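Flavin prenyltransferase UbiX (PDB 6M8V) binds flavin mononucleotide and probably catalyses transfer of a dimethylallyl group from dimethylallyl phosphate to it, making the prenyl-FMN cofactor of the decarboxylase UbiD. Local coordinates at residues C84-L89 / P119-F124; V5-A10 / N35-I40; I92-S97 / L129-K134. One frame throughout, in Å; residues are numbered along the deposited sequence. Where two conformers were deposited one is given.

Interaction 1: C84-L89 / P119-F124; sequences CSMKTL and PREMPF. With FMN (flavin mononucleotide), chain B; PO4 (phosphate ion), chain C.
Met-86 hooks across to 119-124: bends at chi2 (-51°) and chi3 (92°) fold its thioether so that CE lands on Pro-119, 3.6 Å from CB. Its SD packs 3.5 Å from Glu-121 CB and meets the edge of the Phe-124 ring, 4.1 Å from CE1, a Met-aromatic contact. Between the backbones, Arg-120 N donates to Cys-84 O at 3.2 Å, where the two strands end side by side.

Both segments then hold the pyrimidine end of the flavin. Met-86 N donates to FMN O2 at 2.7 Å, while FMN N3 donates to Arg-120 O at 2.8 Å. The Arg-120 chain, bent twice, brings the edge of the guanidinium to FMN O4, with NH2 2.7 Å from that oxygen in a nearly straight bond (175°). Glu-121 OE1 accepts from Met-122 N on its anti side, and the carboxylate also makes salt bridges with Arg-103 and Lys-110 of the third subunit. An alanine at Glu-121 would probably leave Arg-103 and Lys-110 of the third subunit and Met-122 N without this carboxylate and open a gap beside Met-86 CG.

Ser-85 caps helix 86-94, its OG accepting from Thr-88 N at 3.1 Å. The contact thus joins the ends of parallel strands 78-84 and 114-119 at the flavin site, with Met-132 of helix 126-137 packed on Leu-89, Pro-119 and Phe-124.

Interaction 2: V5-A10 / N35-I40; sequences VCITGA and NSAKKI. With FMN (flavin mononucleotide), chain B.
In Ile-40, a chi1 of -68° sets CG1 beside the backbone N, and an extended chi2 of -164° carries CD1 onto the peptide between Gly-9 and Ala-10, 3.4 Å from Gly-9 C. In Ile-7, CG2 stands anti to the backbone N and faces Ala-37, 3.9 Å from its CB. That methyl is packed tightly from the backbone side too, with Ala-37 CB 3.4 Å from Ile-7 O.

Gly-9 sits where the turn presses on the first turn of helix 35-45, its CA 3.8 Å from Ser-36 CB. A CB on Gly-9 would point at the helix and run into Ser-36 CB, so the close approach depends on the missing side chain. Gly-9 is also the centre of an inverse gamma turn, closed by Ala-10 N donating to Thr-8 O at 2.8 Å. The turn directs Gly-9 N at FMN O1P and its carbonyl O at the ribityl O2', although both bonds are modelled doubtfully short. Beyond it, Ala-10 CB lies over the flavin, 3.5 Å from FMN C4, and Ile-40 CD1 covers the same face farther along, 3.7 Å from FMN C6.

Thr-8 turns away from the helix, and its OG1 bonds to Pro-83 O and Ser-85 N. This is the phosphate-binding turn of a Rossmann-like flavoprotein fold: strand 2-7 runs between strands 28-33 and 78-84, and Val-13 of helix 13-22 packs against both Ile-7 and Ile-40.

Interaction 3: I92-S97 / L129-K134; sequences IANGYS and LENMLK. With FMN (flavin mononucleotide), chain D.
Lys-134 NZ donates to Ala-93 O at 2.8 Å, with a C=O...N angle of 151°. The lysine reaches it fully extended: CG is anti to the backbone N (chi1 -178°) and the rest of the chain stays straight, laying CE 3.1 Å from the same Ala-93 O. This carbonyl belongs to the last turn of helix 86-94, which Gly-95 ends in a Schellman motif with its positive phi. The ammonium is thus likely to interact favourably with the negative end of the helix dipole.

One turn back along its own helix, Asn-131 packs against Ala-93, the CB atoms of the two residues 3.7 Å apart and Asn-131 OD1 also touching that methyl. Its ND2 is satisfied elsewhere, by Asn-94 O of the third subunit. Past the helix end, Ser-97 O accepts from O3' of the FMN held by the fourth subunit, at 2.7 Å, so this chain completes a neighbour's cofactor site.

Helices 86-94 and 126-137 meet here near a subunit interface. Leu-135 extends the packing onto Ile-92 and Ala-93, Leu-89 and Ser-90 touch Asn-131, and helix 100-110 presses Cys-105 against Ile-92.

Interaction 2 closes before interaction 1 opens, whereas the segments of interactions 1 and 3 alternate along the chain. Interactions 1 and 2 lie 12 Å apart, centre to centre, at the ends of neighbouring parallel strands 2-7 and 78-84; they touch through Thr-8 and Ser-85 and hold the same FMN. Interaction 3 uses the far end of helix 86-94, and helix 126-137 lies against interaction 1 as well. The centres of interactions 1 and 3 are 11 Å apart. Between interactions 2 and 3 the centres are 19 Å apart, without contact. One helix therefore begins at this chain's flavin and ends beside the loop that reaches another subunit's, tying cofactor binding to assembly.

Interaction 1: C84-L89 / P119-F124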
loop_
_atom_site.group_PDB
_atom_site.type_symbol
_atom_site.label_atom_id
_atom_site.label_comp_id
_atom_site.label_asym_id
_atom_site.label_seq_id
_atom_site.Cartn_x
_atom_site.Cartn_y
_atom_site.Cartn_z
ATOM N N CYS A 84 28.543 -4.030 5.574
ATOM C CA CYS A 84 27.427 -4.888 5.195
ATOM C C CYS A 84 27.338 -4.924 3.677
ATOM O O CYS A 84 27.097 -3.891 3.045
ATOM C CB CYS A 84 26.113 -4.387 5.797
ATOM S SG CYS A 84 24.705 -5.505 5.542
ATOM N N SER A 85 27.543 -6.102 3.095
ATOM C CA SER A 85 27.394 -6.247 1.657
ATOM C C SER A 85 25.925 -6.094 1.261
ATOM O O SER A 85 25.021 -6.173 2.098
ATOM C CB SER A 85 27.937 -7.601 1.204
ATOM O OG SER A 85 27.146 -8.660 1.718
ATOM N N MET A 86 25.687 -5.849 -0.032
ATOM C CA MET A 86 24.304 -5.745 -0.492
ATOM C C MET A 86 23.611 -7.096 -0.409
ATOM O O MET A 86 22.415 -7.170 -0.100
ATOM C CB MET A 86 24.247 -5.191 -1.917
ATOM C CG MET A 86 24.747 -3.751 -2.079
ATOM S SD MET A 86 24.042 -2.543 -0.943
ATOM C CE MET A 86 25.202 -2.560 0.428
ATOM N N LYS A 87 24.366 -8.165 -0.643
ATOM C CA LYS A 87 23.852 -9.519 -0.482
ATOM C C LYS A 87 23.372 -9.766 0.944
ATOM O O LYS A 87 22.286 -10.310 1.164
ATOM C CB LYS A 87 24.948 -10.513 -0.876
ATOM C CG LYS A 87 24.605 -11.965 -0.664
ATOM C CD LYS A 87 25.488 -12.586 0.385
ATOM C CE LYS A 87 25.386 -14.100 0.341
ATOM N NZ LYS A 87 25.987 -14.706 1.553
ATOM N N THR A 88 24.181 -9.385 1.933
ATOM C CA THR A 88 23.792 -9.627 3.316
ATOM C C THR A 88 22.692 -8.667 3.762
ATOM O O THR A 88 21.817 -9.052 4.547
ATOM C CB THR A 88 25.024 -9.529 4.220
ATOM O OG1 THR A 88 25.911 -10.616 3.919
ATOM C CG2 THR A 88 24.634 -9.612 5.684
ATOM N N LEU A 89 22.713 -7.427 3.263
ATOM C CA LEU A 89 21.604 -6.510 3.506
ATOM C C LEU A 89 20.291 -7.113 3.018
ATOM O O LEU A 89 19.273 -7.056 3.716
ATOM C CB LEU A 89 21.867 -5.167 2.812
ATOM C CG LEU A 89 20.667 -4.211 2.704
ATOM C CD1 LEU A 89 20.242 -3.712 4.080
ATOM C CD2 LEU A 89 20.929 -3.042 1.761
ATOM N N PRO A 119 25.777 -0.704 5.474
ATOM C CA PRO A 119 25.844 -1.092 4.057
ATOM C C PRO A 119 26.790 -0.187 3.278
ATOM O O PRO A 119 26.693 1.040 3.342
ATOM C CB PRO A 119 24.394 -0.944 3.581
ATOM C CG PRO A 119 23.804 0.058 4.511
ATOM C CD PRO A 119 24.460 -0.154 5.840
ATOM N N ARG A 120 27.707 -0.805 2.535
ATOM C CA ARG A 120 28.741 -0.101 1.777
ATOM C C ARG A 120 28.497 -0.344 0.293
ATOM O O ARG A 120 28.763 -1.439 -0.217
ATOM C CB ARG A 120 30.137 -0.575 2.184
ATOM C CG ARG A 120 31.218 0.522 2.297
ATOM C CD ARG A 120 31.504 1.252 0.971
ATOM N NE ARG A 120 31.542 0.356 -0.179
ATOM C CZ ARG A 120 31.606 0.756 -1.444
ATOM N NH1 ARG A 120 31.645 2.047 -1.739
ATOM N NH2 ARG A 120 31.612 -0.145 -2.421
ATOM N N GLU A 121 28.002 0.680 -0.393
ATOM C CA GLU A 121 27.722 0.608 -1.817
ATOM C C GLU A 121 27.558 2.026 -2.336
ATOM O O GLU A 121 27.164 2.928 -1.590
ATOM C CB GLU A 121 26.459 -0.219 -2.106
ATOM C CG GLU A 121 26.209 -0.484 -3.586
ATOM C CD GLU A 121 27.454 -0.998 -4.296
ATOM O OE1 GLU A 121 28.256 -0.165 -4.781
ATOM O OE2 GLU A 121 27.630 -2.235 -4.369
ATOM N N MET A 122 27.858 2.211 -3.613
ATOM C CA MET A 122 27.715 3.535 -4.193
ATOM C C MET A 122 27.665 3.424 -5.712
ATOM O O MET A 122 28.573 2.847 -6.323
ATOM C CB MET A 122 28.866 4.428 -3.738
ATOM C CG MET A 122 28.715 5.883 -4.099
ATOM S SD MET A 122 30.193 6.812 -3.641
ATOM C CE MET A 122 29.791 8.389 -4.357
ATOM N N PRO A 123 26.591 3.903 -6.357
ATOM C CA PRO A 123 25.356 4.391 -5.730
ATOM C C PRO A 123 24.513 3.255 -5.143
ATOM O O PRO A 123 24.845 2.084 -5.346
ATOM C CB PRO A 123 24.593 5.052 -6.892
ATOM C CG PRO A 123 25.525 5.052 -8.061
ATOM C CD PRO A 123 26.536 3.983 -7.825
ATOM N N PHE A 124 23.452 3.605 -4.422
ATOM C CA PHE A 124 22.410 2.657 -4.046
ATOM C C PHE A 124 21.337 2.621 -5.128
ATOM O O PHE A 124 21.025 3.642 -5.747
ATOM C CB PHE A 124 21.753 3.055 -2.720
ATOM C CG PHE A 124 22.624 2.862 -1.507
ATOM C CD1 PHE A 124 23.229 1.644 -1.250
ATOM C CD2 PHE A 124 22.810 3.899 -0.606
ATOM C CE1 PHE A 124 24.014 1.461 -0.126
ATOM C CE2 PHE A 124 23.594 3.725 0.521
ATOM C CZ PHE A 124 24.196 2.501 0.762
HETATM N N1 FMN B . 29.306 -5.967 -2.589
HETATM C C2 FMN B . 28.696 -4.850 -2.056
HETATM O O2 FMN B . 27.492 -4.902 -1.869
HETATM N N3 FMN B . 29.413 -3.701 -1.740
HETATM C C4 FMN B . 30.784 -3.694 -1.961
HETATM O O4 FMN B . 31.488 -2.715 -1.697
HETATM C C4A FMN B . 31.397 -4.817 -2.496
HETATM N N5 FMN B . 32.751 -4.779 -2.710
HETATM C C5A FMN B . 33.381 -5.878 -3.236
HETATM C C6 FMN B . 34.746 -5.813 -3.437
HETATM C C7 FMN B . 35.404 -6.905 -3.969
HETATM C C7M FMN B . 36.880 -6.825 -4.178
HETATM C C8 FMN B . 34.703 -8.058 -4.296
HETATM C C8M FMN B . 35.444 -9.227 -4.866
HETATM C C9 FMN B . 33.328 -8.124 -4.093
HETATM C C9A FMN B . 32.662 -7.027 -3.559
HETATM N N10 FMN B . 31.296 -7.072 -3.344
HETATM C C10 FMN B . 30.665 -5.958 -2.815
HETATM C "C1'" FMN B . 30.505 -8.305 -3.702
HETATM C "C2'" FMN B . 30.131 -9.138 -2.482
HETATM O "O2'" FMN B . 31.301 -9.605 -1.846
HETATM C "C3'" FMN B . 29.274 -10.336 -2.859
HETATM O "O3'" FMN B . 27.947 -9.919 -3.109
HETATM C "C4'" FMN B . 29.321 -11.413 -1.775
HETATM O "O4'" FMN B . 28.485 -12.484 -2.147
HETATM C "C5'" FMN B . 28.916 -10.912 -0.392
HETATM O "O5'" FMN B . 28.773 -12.027 0.468
HETATM P P FMN B . 28.834 -11.883 2.075
HETATM O O1P FMN B . 30.210 -11.430 2.472
HETATM O O2P FMN B . 27.836 -10.832 2.500
HETATM O O3P FMN B . 28.500 -13.205 2.720
HETATM P P PO4 C . 31.564 -0.834 -6.429
HETATM O O1 PO4 C . 32.513 -1.986 -6.675
HETATM O O2 PO4 C . 32.329 0.468 -6.348
HETATM O O3 PO4 C . 30.567 -0.743 -7.563
HETATM O O4 PO4 C . 30.841 -1.080 -5.125
#

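Interaction 2: V5-A10 / N35-I40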
loop_
_atom_site.group_PDB
_atom_site.type_symbol
_atom_site.label_atom_id
_atom_site.label_comp_id
_atom_site.label_asym_id
_atom_site.label_seq_id
_atom_site.Cartn_x
_atom_site.Cartn_y
_atom_site.Cartn_z
ATOM N N VAL A 5 30.330 -8.822 16.207
ATOM C CA VAL A 5 30.853 -8.102 15.053
ATOM C C VAL A 5 30.856 -9.057 13.868
ATOM O O VAL A 5 31.466 -10.131 13.928
ATOM C CB VAL A 5 32.258 -7.540 15.322
ATOM C CG1 VAL A 5 32.843 -6.958 14.046
ATOM C CG2 VAL A 5 32.204 -6.485 16.414
ATOM N N CYS A 6 30.165 -8.673 12.794
ATOM C CA CYS A 6 30.021 -9.500 11.602
ATOM C C CYS A 6 30.623 -8.759 10.418
ATOM O O CYS A 6 30.165 -7.665 10.073
ATOM C CB CYS A 6 28.548 -9.828 11.332
ATOM S SG CYS A 6 27.614 -10.493 12.748
ATOM N N ILE A 7 31.629 -9.361 9.789
ATOM C CA ILE A 7 32.304 -8.785 8.630
ATOM C C ILE A 7 31.834 -9.526 7.389
ATOM O O ILE A 7 32.017 -10.743 7.280
ATOM C CB ILE A 7 33.834 -8.867 8.759
ATOM C CG1 ILE A 7 34.280 -8.506 10.180
ATOM C CG2 ILE A 7 34.501 -7.967 7.724
ATOM C CD1 ILE A 7 35.798 -8.499 10.373
ATOM N N THR A 8 31.251 -8.800 6.442
ATOM C CA THR A 8 30.804 -9.393 5.188
ATOM C C THR A 8 31.611 -8.826 4.028
ATOM O O THR A 8 32.342 -7.841 4.165
ATOM C CB THR A 8 29.300 -9.171 4.962
ATOM O OG1 THR A 8 29.021 -7.770 4.847
ATOM C CG2 THR A 8 28.500 -9.756 6.109
ATOM N N GLY A 9 31.468 -9.471 2.875
ATOM C CA GLY A 9 32.292 -9.160 1.723
ATOM C C GLY A 9 31.947 -7.871 1.008
ATOM O O GLY A 9 31.385 -7.891 -0.085
ATOM N N ALA A 10 32.284 -6.737 1.606
ATOM C CA ALA A 10 32.153 -5.460 0.929
ATOM C C ALA A 10 33.391 -4.637 1.236
ATOM O O ALA A 10 34.098 -4.891 2.213
ATOM C CB ALA A 10 30.876 -4.715 1.346
ATOM N N ASN A 35 33.167 -15.878 4.168
ATOM C CA ASN A 35 34.218 -16.310 3.248
ATOM C C ASN A 35 34.615 -15.190 2.296
ATOM O O ASN A 35 35.803 -14.997 2.019
ATOM C CB ASN A 35 33.761 -17.540 2.465
ATOM C CG ASN A 35 33.893 -18.819 3.263
ATOM O OD1 ASN A 35 34.710 -18.912 4.182
ATOM N ND2 ASN A 35 33.086 -19.817 2.919
ATOM N N SER A 36 33.635 -14.439 1.786
ATOM C CA SER A 36 33.941 -13.317 0.903
ATOM C C SER A 36 34.762 -12.255 1.624
ATOM O O SER A 36 35.700 -11.689 1.048
ATOM C CB SER A 36 32.650 -12.707 0.358
ATOM O OG SER A 36 31.928 -13.648 -0.414
ATOM N N ALA A 37 34.420 -11.966 2.884
ATOM C CA ALA A 37 35.168 -10.970 3.644
ATOM C C ALA A 37 36.603 -11.419 3.898
ATOM O O ALA A 37 37.511 -10.581 3.952
ATOM C CB ALA A 37 34.460 -10.666 4.965
ATOM N N LYS A 38 36.829 -12.726 4.057
ATOM C CA LYS A 38 38.192 -13.219 4.221
ATOM C C LYS A 38 39.058 -12.830 3.031
ATOM O O LYS A 38 40.196 -12.382 3.203
ATOM C CB LYS A 38 38.195 -14.734 4.406
ATOM C CG LYS A 38 37.634 -15.216 5.733
ATOM C CD LYS A 38 37.529 -16.735 5.739
ATOM C CE LYS A 38 37.093 -17.272 7.091
ATOM N NZ LYS A 38 36.892 -18.748 7.038
ATOM N N LYS A 39 38.522 -12.966 1.815
ATOM C CA LYS A 39 39.265 -12.547 0.631
ATOM C C LYS A 39 39.440 -11.034 0.575
ATOM O O LYS A 39 40.472 -10.551 0.103
ATOM C CB LYS A 39 38.566 -13.045 -0.634
ATOM C CG LYS A 39 38.445 -14.557 -0.719
ATOM C CD LYS A 39 37.303 -14.965 -1.634
ATOM C CE LYS A 39 37.135 -16.476 -1.678
ATOM N NZ LYS A 39 35.854 -16.855 -2.343
ATOM N N ILE A 40 38.458 -10.270 1.056
ATOM C CA ILE A 40 38.561 -8.816 0.975
ATOM C C ILE A 40 39.558 -8.287 2.003
ATOM O O ILE A 40 40.314 -7.350 1.724
ATOM C CB ILE A 40 37.169 -8.176 1.125
ATOM C CG1 ILE A 40 36.319 -8.521 -0.100
ATOM C CG2 ILE A 40 37.277 -6.668 1.292
ATOM C CD1 ILE A 40 35.089 -7.667 -0.271
HETATM N N1 FMN B . 29.306 -5.967 -2.589
HETATM C C2 FMN B . 28.696 -4.850 -2.056
HETATM O O2 FMN B . 27.492 -4.902 -1.869
HETATM N N3 FMN B . 29.413 -3.701 -1.740
HETATM C C4 FMN B . 30.784 -3.694 -1.961
HETATM O O4 FMN B . 31.488 -2.715 -1.697
HETATM C C4A FMN B . 31.397 -4.817 -2.496
HETATM N N5 FMN B . 32.751 -4.779 -2.710
HETATM C C5A FMN B . 33.381 -5.878 -3.236
HETATM C C6 FMN B . 34.746 -5.813 -3.437
HETATM C C7 FMN B . 35.404 -6.905 -3.969
HETATM C C7M FMN B . 36.880 -6.825 -4.178
HETATM C C8 FMN B . 34.703 -8.058 -4.296
HETATM C C8M FMN B . 35.444 -9.227 -4.866
HETATM C C9 FMN B . 33.328 -8.124 -4.093
HETATM C C9A FMN B . 32.662 -7.027 -3.559
HETATM N N10 FMN B . 31.296 -7.072 -3.344
HETATM C C10 FMN B . 30.665 -5.958 -2.815
HETATM C "C1'" FMN B . 30.505 -8.305 -3.702
HETATM C "C2'" FMN B . 30.131 -9.138 -2.482
HETATM O "O2'" FMN B . 31.301 -9.605 -1.846
HETATM C "C3'" FMN B . 29.274 -10.336 -2.859
HETATM O "O3'" FMN B . 27.947 -9.919 -3.109
HETATM C "C4'" FMN B . 29.321 -11.413 -1.775
HETATM O "O4'" FMN B . 28.485 -12.484 -2.147
HETATM C "C5'" FMN B . 28.916 -10.912 -0.392
HETATM O "O5'" FMN B . 28.773 -12.027 0.468
HETATM P P FMN B . 28.834 -11.883 2.075
HETATM O O1P FMN B . 30.210 -11.430 2.472
HETATM O O2P FMN B . 27.836 -10.832 2.500
HETATM O O3P FMN B . 28.500 -13.205 2.720
#

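Interaction 3: I92-S97 / L129-K134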
loop_
_atom_site.group_PDB
_atom_site.type_symbol
_atom_site.label_atom_id
_atom_site.label_comp_id
_atom_site.label_asym_id
_atom_site.label_seq_id
_atom_site.Cartn_x
_atom_site.Cartn_y
_atom_site.Cartn_z
ATOM N N ILE A 92 19.292 -10.145 5.393
ATOM C CA ILE A 92 18.742 -9.680 6.666
ATOM C C ILE A 92 17.328 -9.139 6.475
ATOM O O ILE A 92 16.411 -9.468 7.236
ATOM C CB ILE A 92 19.666 -8.624 7.299
ATOM C CG1 ILE A 92 21.058 -9.211 7.574
ATOM C CG2 ILE A 92 19.067 -8.105 8.592
ATOM C CD1 ILE A 92 22.083 -8.154 7.945
ATOM N N ALA A 93 17.129 -8.304 5.454
ATOM C CA ALA A 93 15.817 -7.695 5.252
ATOM C C ALA A 93 14.743 -8.731 4.934
ATOM O O ALA A 93 13.572 -8.537 5.283
ATOM C CB ALA A 93 15.887 -6.645 4.139
ATOM N N ASN A 94 15.111 -9.831 4.279
ATOM C CA ASN A 94 14.143 -10.851 3.893
ATOM C C ASN A 94 14.155 -12.068 4.809
ATOM O O ASN A 94 13.346 -12.979 4.609
ATOM C CB ASN A 94 14.375 -11.287 2.445
ATOM C CG ASN A 94 13.948 -10.214 1.438
ATOM O OD1 ASN A 94 12.765 -9.998 1.231
ATOM N ND2 ASN A 94 14.913 -9.553 0.810
ATOM N N GLY A 95 15.035 -12.100 5.805
ATOM C CA GLY A 95 15.037 -13.190 6.759
ATOM C C GLY A 95 15.712 -14.466 6.300
ATOM O O GLY A 95 15.470 -15.525 6.885
ATOM N N TYR A 96 16.557 -14.402 5.269
ATOM C CA TYR A 96 17.161 -15.602 4.682
ATOM C C TYR A 96 18.419 -15.948 5.474
ATOM O O TYR A 96 19.550 -15.719 5.047
ATOM C CB TYR A 96 17.466 -15.386 3.206
ATOM C CG TYR A 96 17.907 -16.645 2.493
ATOM C CD1 TYR A 96 17.077 -17.757 2.435
ATOM C CD2 TYR A 96 19.154 -16.720 1.880
ATOM C CE1 TYR A 96 17.476 -18.913 1.788
ATOM C CE2 TYR A 96 19.562 -17.874 1.226
ATOM C CZ TYR A 96 18.719 -18.967 1.189
ATOM O OH TYR A 96 19.111 -20.118 0.546
ATOM N N SER A 97 18.205 -16.509 6.663
ATOM C CA SER A 97 19.305 -16.792 7.581
ATOM C C SER A 97 19.997 -18.091 7.164
ATOM O O SER A 97 19.922 -19.120 7.835
ATOM C CB SER A 97 18.790 -16.851 9.013
ATOM O OG SER A 97 17.590 -17.602 9.089
ATOM N N LEU A 129 17.770 0.497 -1.092
ATOM C CA LEU A 129 17.096 1.489 -0.260
ATOM C C LEU A 129 15.863 0.899 0.418
ATOM O O LEU A 129 15.604 1.172 1.594
ATOM C CB LEU A 129 16.735 2.711 -1.104
ATOM C CG LEU A 129 17.968 3.528 -1.513
ATOM C CD1 LEU A 129 17.671 4.492 -2.663
ATOM C CD2 LEU A 129 18.509 4.297 -0.304
ATOM N N GLU A 130 15.103 0.065 -0.293
ATOM C CA GLU A 130 13.932 -0.542 0.329
ATOM C C GLU A 130 14.330 -1.570 1.384
ATOM O O GLU A 130 13.648 -1.716 2.408
ATOM C CB GLU A 130 13.041 -1.180 -0.735
ATOM C CG GLU A 130 11.613 -1.428 -0.262
ATOM C CD GLU A 130 11.435 -2.797 0.372
ATOM O OE1 GLU A 130 12.078 -3.757 -0.104
ATOM O OE2 GLU A 130 10.651 -2.915 1.340
ATOM N N ASN A 131 15.415 -2.306 1.153
ATOM C CA ASN A 131 15.875 -3.251 2.169
ATOM C C ASN A 131 16.326 -2.511 3.422
ATOM O O ASN A 131 16.031 -2.936 4.543
ATOM C CB ASN A 131 17.002 -4.126 1.608
ATOM C CG ASN A 131 16.495 -5.174 0.627
ATOM O OD1 ASN A 131 15.318 -5.522 0.640
ATOM N ND2 ASN A 131 17.386 -5.688 -0.220
ATOM N N MET A 132 17.005 -1.374 3.252
ATOM C CA MET A 132 17.401 -0.566 4.405
ATOM C C MET A 132 16.196 0.044 5.106
ATOM O O MET A 132 16.129 0.053 6.341
ATOM C CB MET A 132 18.372 0.532 3.967
ATOM C CG MET A 132 19.753 0.009 3.581
ATOM S SD MET A 132 20.925 1.350 3.259
ATOM C CE MET A 132 20.778 1.491 1.480
ATOM N N LEU A 133 15.239 0.567 4.334
ATOM C CA LEU A 133 14.054 1.173 4.929
ATOM C C LEU A 133 13.286 0.163 5.773
ATOM O O LEU A 133 12.897 0.454 6.913
ATOM C CB LEU A 133 13.161 1.748 3.830
ATOM C CG LEU A 133 11.810 2.325 4.255
ATOM C CD1 LEU A 133 12.003 3.463 5.264
ATOM C CD2 LEU A 133 11.003 2.793 3.027
ATOM N N LYS A 134 13.056 -1.033 5.226
ATOM C CA LYS A 134 12.370 -2.083 5.974
ATOM C C LYS A 134 13.058 -2.359 7.307
ATOM O O LYS A 134 12.402 -2.443 8.351
ATOM C CB LYS A 134 12.294 -3.364 5.137
ATOM C CG LYS A 134 11.549 -4.520 5.819
ATOM C CD LYS A 134 11.382 -5.698 4.864
ATOM C CE LYS A 134 10.903 -6.949 5.571
ATOM N NZ LYS A 134 10.835 -8.131 4.643
HETATM N N1 FMN D . 16.246 -21.828 12.679
HETATM C C2 FMN D . 14.912 -21.530 12.859
HETATM O O2 FMN D . 14.407 -20.725 12.094
HETATM N N3 FMN D . 14.157 -22.114 13.870
HETATM C C4 FMN D . 14.773 -23.033 14.710
HETATM O O4 FMN D . 14.167 -23.601 15.623
HETATM C C4A FMN D . 16.116 -23.333 14.529
HETATM N N5 FMN D . 16.699 -24.239 15.377
HETATM C C5A FMN D . 18.024 -24.553 15.217
HETATM C C6 FMN D . 18.586 -25.471 16.083
HETATM C C7 FMN D . 19.919 -25.804 15.946
HETATM C C7M FMN D . 20.514 -26.800 16.885
HETATM C C8 FMN D . 20.689 -25.225 14.946
HETATM C C8M FMN D . 22.131 -25.608 14.817
HETATM C C9 FMN D . 20.124 -24.300 14.072
HETATM C C9A FMN D . 18.782 -23.962 14.208
HETATM N N10 FMN D . 18.199 -23.050 13.348
HETATM C C10 FMN D . 16.861 -22.733 13.516
HETATM C "C1'" FMN D . 19.012 -22.393 12.261
HETATM C "C2'" FMN D . 18.734 -22.982 10.883
HETATM O "O2'" FMN D . 19.098 -24.344 10.864
HETATM C "C3'" FMN D . 19.511 -22.257 9.794
HETATM O "O3'" FMN D . 18.892 -21.020 9.504
HETATM C "C4'" FMN D . 19.639 -23.120 8.539
HETATM O "O4'" FMN D . 20.329 -22.397 7.546
HETATM C "C5'" FMN D . 18.301 -23.595 7.980
HETATM O "O5'" FMN D . 18.524 -24.178 6.709
HETATM P P FMN D . 17.471 -25.203 6.040
HETATM O O1P FMN D . 17.398 -26.445 6.881
HETATM O O2P FMN D . 16.111 -24.548 6.023
HETATM O O3P FMN D . 17.904 -25.534 4.633
#